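Local structure of glutaconate coenzyme a-transferase (Acidaminococcus fermentans, 1POI) at residues A[143-155]-A[163-175]. The protein transfers the coenzyme A moiety from acetyl-CoA to (R)-2-hydroxyglutarate and related acids such as glutaconate, a step of glutamate degradation. Sequence-based numbering, arbitrary orientation.
Sequences LDKVPDDKFKYID and KVVAVPVPQVDVA
Tyr153 and Val165 pack side by side, Val165 CG2 3.4 Å from Tyr153 CE1, while the other branch, CG1, reaches CD2 of Phe151. Phe151 points CE2 at the centre of one face of the Tyr153 ring. The torsion that sets CG between backbone N and carbonyl carbon (chi1 76°) aims the Phe151 ring edge at this face of Tyr153, whose hydroxyl bonds to Thr130. On the opposite face of the sheet, Ile154 lays CG1 on Val164 CG2 at 3.7 Å and brings CD1 to Ala166 CB; Pro157 of a second copy of the subunit packs on Ile154. Strands 152-156 and 162-168 form an antiparallel hairpin, with strand 118-121 on the far side of 162-168. Two hydrogen-bonded pairs close it, Lys152 with Ala166 and Ile154 with Val164; Val164 N gives Ile154 O a 2.7 Å bond. Nearer the loop 147-150, Pro168 sets CD 3.3 Å from Lys150 O and packs on Pro147. Farther along, Lys145 NZ meets Asp173 OD2 at 2.9 Å on the syn side, 29° out of the carboxylate plane. Replacing Lys145 by alanine is likely to leave Asp173 without this charged mate and the turn 143-146 without its salt bridge to 163-175. His19 N also donates to Asp173 OD2, beside the central parallel sheet.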
loop_
_atom_site.group_PDB
_atom_site.type_symbol
_atom_site.label_atom_id
_atom_site.label_comp_id
_atom_site.label_asym_id
_atom_site.label_seq_id
_atom_site.Cartn_x
_atom_site.Cartn_y
_atom_site.Cartn_z
ATOM N N LEU A 143 10.659 51.061 5.598
ATOM C CA LEU A 143 10.253 49.916 4.772
ATOM C C LEU A 143 8.907 49.323 5.103
ATOM O O LEU A 143 8.618 49.001 6.255
ATOM C CB LEU A 143 11.284 48.784 4.881
ATOM C CG LEU A 143 12.533 48.823 4.020
ATOM C CD1 LEU A 143 13.449 47.670 4.390
ATOM C CD2 LEU A 143 12.111 48.731 2.572
ATOM N N ASP A 144 8.111 49.113 4.067
ATOM C CA ASP A 144 6.800 48.494 4.219
ATOM C C ASP A 144 7.145 47.003 4.212
ATOM O O ASP A 144 8.098 46.598 3.550
ATOM C CB ASP A 144 5.917 48.853 3.013
ATOM C CG ASP A 144 4.422 48.622 3.263
ATOM O OD1 ASP A 144 3.974 48.654 4.430
ATOM O OD2 ASP A 144 3.680 48.431 2.269
ATOM N N LYS A 145 6.434 46.217 5.014
ATOM C CA LYS A 145 6.626 44.759 5.121
ATOM C C LYS A 145 7.848 44.276 5.921
ATOM O O LYS A 145 8.098 43.068 5.977
ATOM C CB LYS A 145 6.597 44.066 3.742
ATOM C CG LYS A 145 5.413 44.408 2.851
ATOM C CD LYS A 145 4.149 43.843 3.408
ATOM C CE LYS A 145 2.937 44.289 2.633
ATOM N NZ LYS A 145 2.675 43.487 1.412
ATOM N N VAL A 146 8.586 45.189 6.554
ATOM C CA VAL A 146 9.749 44.792 7.363
ATOM C C VAL A 146 9.654 45.341 8.795
ATOM O O VAL A 146 9.414 46.535 8.999
ATOM C CB VAL A 146 11.087 45.256 6.731
ATOM C CG1 VAL A 146 12.264 44.910 7.635
ATOM C CG2 VAL A 146 11.276 44.603 5.378
ATOM N N PRO A 147 9.784 44.463 9.807
ATOM C CA PRO A 147 9.720 44.838 11.221
ATOM C C PRO A 147 10.636 46.006 11.507
ATOM O O PRO A 147 11.674 46.139 10.860
ATOM C CB PRO A 147 10.219 43.582 11.914
ATOM C CG PRO A 147 9.618 42.526 11.078
ATOM C CD PRO A 147 9.879 43.001 9.672
ATOM N N ASP A 148 10.257 46.850 12.465
ATOM C CA ASP A 148 11.085 47.994 12.816
ATOM C C ASP A 148 12.237 47.507 13.637
ATOM O O ASP A 148 13.249 48.170 13.714
ATOM C CB ASP A 148 10.309 49.051 13.599
ATOM C CG ASP A 148 9.344 49.852 12.730
ATOM O OD1 ASP A 148 9.268 49.657 11.491
ATOM O OD2 ASP A 148 8.641 50.692 13.311
ATOM N N ASP A 149 12.063 46.357 14.280
ATOM C CA ASP A 149 13.120 45.756 15.101
ATOM C C ASP A 149 13.455 44.332 14.681
ATOM O O ASP A 149 12.552 43.520 14.446
ATOM C CB ASP A 149 12.726 45.736 16.570
ATOM C CG ASP A 149 12.712 47.105 17.171
ATOM O OD1 ASP A 149 13.791 47.619 17.549
ATOM O OD2 ASP A 149 11.613 47.676 17.264
ATOM N N LYS A 150 14.748 44.063 14.522
ATOM C CA LYS A 150 15.204 42.733 14.171
ATOM C C LYS A 150 14.824 41.806 15.352
ATOM O O LYS A 150 14.187 40.767 15.165
ATOM C CB LYS A 150 16.721 42.742 13.958
ATOM C CG LYS A 150 17.299 41.378 13.638
ATOM C CD LYS A 150 18.796 41.422 13.466
ATOM C CE LYS A 150 19.288 40.046 13.065
ATOM N NZ LYS A 150 20.629 40.072 12.476
ATOM N N PHE A 151 15.163 42.223 16.570
ATOM C CA PHE A 151 14.839 41.447 17.763
ATOM C C PHE A 151 14.798 42.390 18.969
ATOM O O PHE A 151 15.091 43.585 18.845
ATOM C CB PHE A 151 15.904 40.349 17.989
ATOM C CG PHE A 151 17.206 40.858 18.542
ATOM C CD1 PHE A 151 18.159 41.413 17.706
ATOM C CD2 PHE A 151 17.447 40.835 19.902
ATOM C CE1 PHE A 151 19.344 41.951 18.223
ATOM C CE2 PHE A 151 18.625 41.369 20.434
ATOM C CZ PHE A 151 19.572 41.930 19.600
ATOM N N LYS A 152 14.475 41.843 20.134
ATOM C CA LYS A 152 14.429 42.621 21.373
ATOM C C LYS A 152 14.764 41.686 22.528
ATOM O O LYS A 152 14.213 40.592 22.613
ATOM C CB LYS A 152 13.026 43.195 21.562
ATOM C CG LYS A 152 12.949 44.702 21.524
ATOM C CD LYS A 152 11.579 45.171 21.054
ATOM C CE LYS A 152 11.322 46.630 21.417
ATOM N NZ LYS A 152 12.383 47.566 20.916
ATOM N N TYR A 153 15.747 42.052 23.338
ATOM C CA TYR A 153 16.114 41.228 24.492
ATOM C C TYR A 153 15.082 41.471 25.574
ATOM O O TYR A 153 14.817 42.615 25.941
ATOM C CB TYR A 153 17.486 41.618 25.046
ATOM C CG TYR A 153 18.656 41.058 24.288
ATOM C CD1 TYR A 153 18.727 39.701 23.985
ATOM C CD2 TYR A 153 19.705 41.880 23.898
ATOM C CE1 TYR A 153 19.820 39.179 23.312
ATOM C CE2 TYR A 153 20.802 41.368 23.225
ATOM C CZ TYR A 153 20.853 40.013 22.935
ATOM O OH TYR A 153 21.941 39.497 22.271
ATOM N N ILE A 154 14.514 40.410 26.118
ATOM C CA ILE A 154 13.505 40.584 27.144
ATOM C C ILE A 154 13.801 39.640 28.273
ATOM O O ILE A 154 14.452 38.633 28.062
ATOM C CB ILE A 154 12.095 40.287 26.592
ATOM C CG1 ILE A 154 11.966 38.807 26.215
ATOM C CG2 ILE A 154 11.806 41.188 25.392
ATOM C CD1 ILE A 154 10.534 38.349 25.934
ATOM N N ASP A 155 13.346 39.982 29.469
ATOM C CA ASP A 155 13.546 39.151 30.652
ATOM C C ASP A 155 12.698 37.886 30.512
ATOM O O ASP A 155 11.675 37.881 29.831
ATOM C CB ASP A 155 13.073 39.885 31.919
ATOM C CG ASP A 155 13.704 41.265 32.093
ATOM O OD1 ASP A 155 13.394 42.169 31.279
ATOM O OD2 ASP A 155 14.484 41.462 33.062
ATOM N N LYS A 163 17.468 36.546 30.430
ATOM C CA LYS A 163 16.788 37.204 29.320
ATOM C C LYS A 163 16.827 36.285 28.098
ATOM O O LYS A 163 17.708 35.417 27.980
ATOM C CB LYS A 163 17.442 38.553 28.969
ATOM C CG LYS A 163 17.590 39.510 30.146
ATOM C CD LYS A 163 17.645 40.977 29.710
ATOM C CE LYS A 163 16.266 41.481 29.276
ATOM N NZ LYS A 163 16.152 42.970 29.178
ATOM N N VAL A 164 15.829 36.448 27.230
ATOM C CA VAL A 164 15.702 35.678 26.001
ATOM C C VAL A 164 15.622 36.685 24.830
ATOM O O VAL A 164 15.488 37.897 25.040
ATOM C CB VAL A 164 14.431 34.737 26.034
ATOM C CG1 VAL A 164 14.190 34.202 27.434
ATOM C CG2 VAL A 164 13.178 35.438 25.497
ATOM N N VAL A 165 15.706 36.182 23.606
ATOM C CA VAL A 165 15.646 37.009 22.419
ATOM C C VAL A 165 14.240 36.875 21.883
ATOM O O VAL A 165 13.766 35.751 21.668
ATOM C CB VAL A 165 16.666 36.512 21.359
ATOM C CG1 VAL A 165 16.499 37.254 20.035
ATOM C CG2 VAL A 165 18.079 36.696 21.881
ATOM N N ALA A 166 13.537 38.001 21.756
ATOM C CA ALA A 166 12.175 37.969 21.237
ATOM C C ALA A 166 12.281 38.329 19.777
ATOM O O ALA A 166 13.023 39.253 19.419
ATOM C CB ALA A 166 11.293 38.946 21.975
ATOM N N VAL A 167 11.536 37.622 18.938
ATOM C CA VAL A 167 11.589 37.819 17.499
ATOM C C VAL A 167 10.193 38.038 16.921
ATOM O O VAL A 167 9.252 37.335 17.266
ATOM C CB VAL A 167 12.283 36.580 16.839
ATOM C CG1 VAL A 167 11.979 36.492 15.391
ATOM C CG2 VAL A 167 13.769 36.670 17.005
ATOM N N PRO A 168 10.047 39.008 16.011
ATOM C CA PRO A 168 8.733 39.271 15.418
ATOM C C PRO A 168 8.259 38.122 14.551
ATOM O O PRO A 168 9.022 37.622 13.729
ATOM C CB PRO A 168 8.997 40.498 14.535
ATOM C CG PRO A 168 10.216 41.123 15.141
ATOM C CD PRO A 168 11.054 39.928 15.457
ATOM N N VAL A 169 7.001 37.733 14.714
ATOM C CA VAL A 169 6.394 36.670 13.907
ATOM C C VAL A 169 6.047 37.320 12.556
ATOM O O VAL A 169 5.379 38.350 12.507
ATOM C CB VAL A 169 5.135 36.129 14.607
ATOM C CG1 VAL A 169 4.306 35.327 13.669
ATOM C CG2 VAL A 169 5.537 35.267 15.757
ATOM N N PRO A 170 6.518 36.747 11.450
ATOM C CA PRO A 170 6.259 37.295 10.121
ATOM C C PRO A 170 4.826 37.133 9.605
ATOM O O PRO A 170 4.150 36.172 9.944
ATOM C CB PRO A 170 7.257 36.533 9.258
ATOM C CG PRO A 170 7.216 35.171 9.862
ATOM C CD PRO A 170 7.243 35.467 11.356
ATOM N N GLN A 171 4.373 38.081 8.783
ATOM C CA GLN A 171 3.034 38.063 8.193
ATOM C C GLN A 171 3.188 37.800 6.704
ATOM O O GLN A 171 3.533 38.679 5.922
ATOM C CB GLN A 171 2.341 39.395 8.432
ATOM C CG GLN A 171 2.205 39.709 9.905
ATOM C CD GLN A 171 1.314 40.898 10.162
ATOM O OE1 GLN A 171 0.091 40.830 9.971
ATOM N NE2 GLN A 171 1.916 42.002 10.595
ATOM N N VAL A 172 2.908 36.574 6.317
ATOM C CA VAL A 172 3.089 36.144 4.959
ATOM C C VAL A 172 1.849 36.336 4.092
ATOM O O VAL A 172 0.800 35.741 4.347
ATOM C CB VAL A 172 3.565 34.660 4.967
ATOM C CG1 VAL A 172 3.896 34.189 3.557
ATOM C CG2 VAL A 172 4.781 34.508 5.905
ATOM N N ASP A 173 1.990 37.120 3.028
ATOM C CA ASP A 173 0.880 37.386 2.138
ATOM C C ASP A 173 0.572 36.194 1.272
ATOM O O ASP A 173 -0.579 35.770 1.209
ATOM C CB ASP A 173 1.167 38.609 1.270
ATOM C CG ASP A 173 1.317 39.871 2.079
ATOM O OD1 ASP A 173 0.482 40.092 2.989
ATOM O OD2 ASP A 173 2.261 40.644 1.815
ATOM N N VAL A 174 1.585 35.699 0.553
ATOM C CA VAL A 174 1.432 34.523 -0.325
ATOM C C VAL A 174 2.455 33.427 0.023
ATOM O O VAL A 174 3.630 33.700 0.353
ATOM C CB VAL A 174 1.659 34.840 -1.818
ATOM C CG1 VAL A 174 0.892 33.865 -2.686
ATOM C CG2 VAL A 174 1.277 36.243 -2.140
ATOM N N ALA A 175 1.995 32.189 -0.059
ATOM C CA ALA A 175 2.841 31.036 0.186
ATOM C C ALA A 175 2.763 30.202 -1.085
ATOM O O ALA A 175 1.652 29.985 -1.626
ATOM C CB ALA A 175 2.329 30.256 1.335
#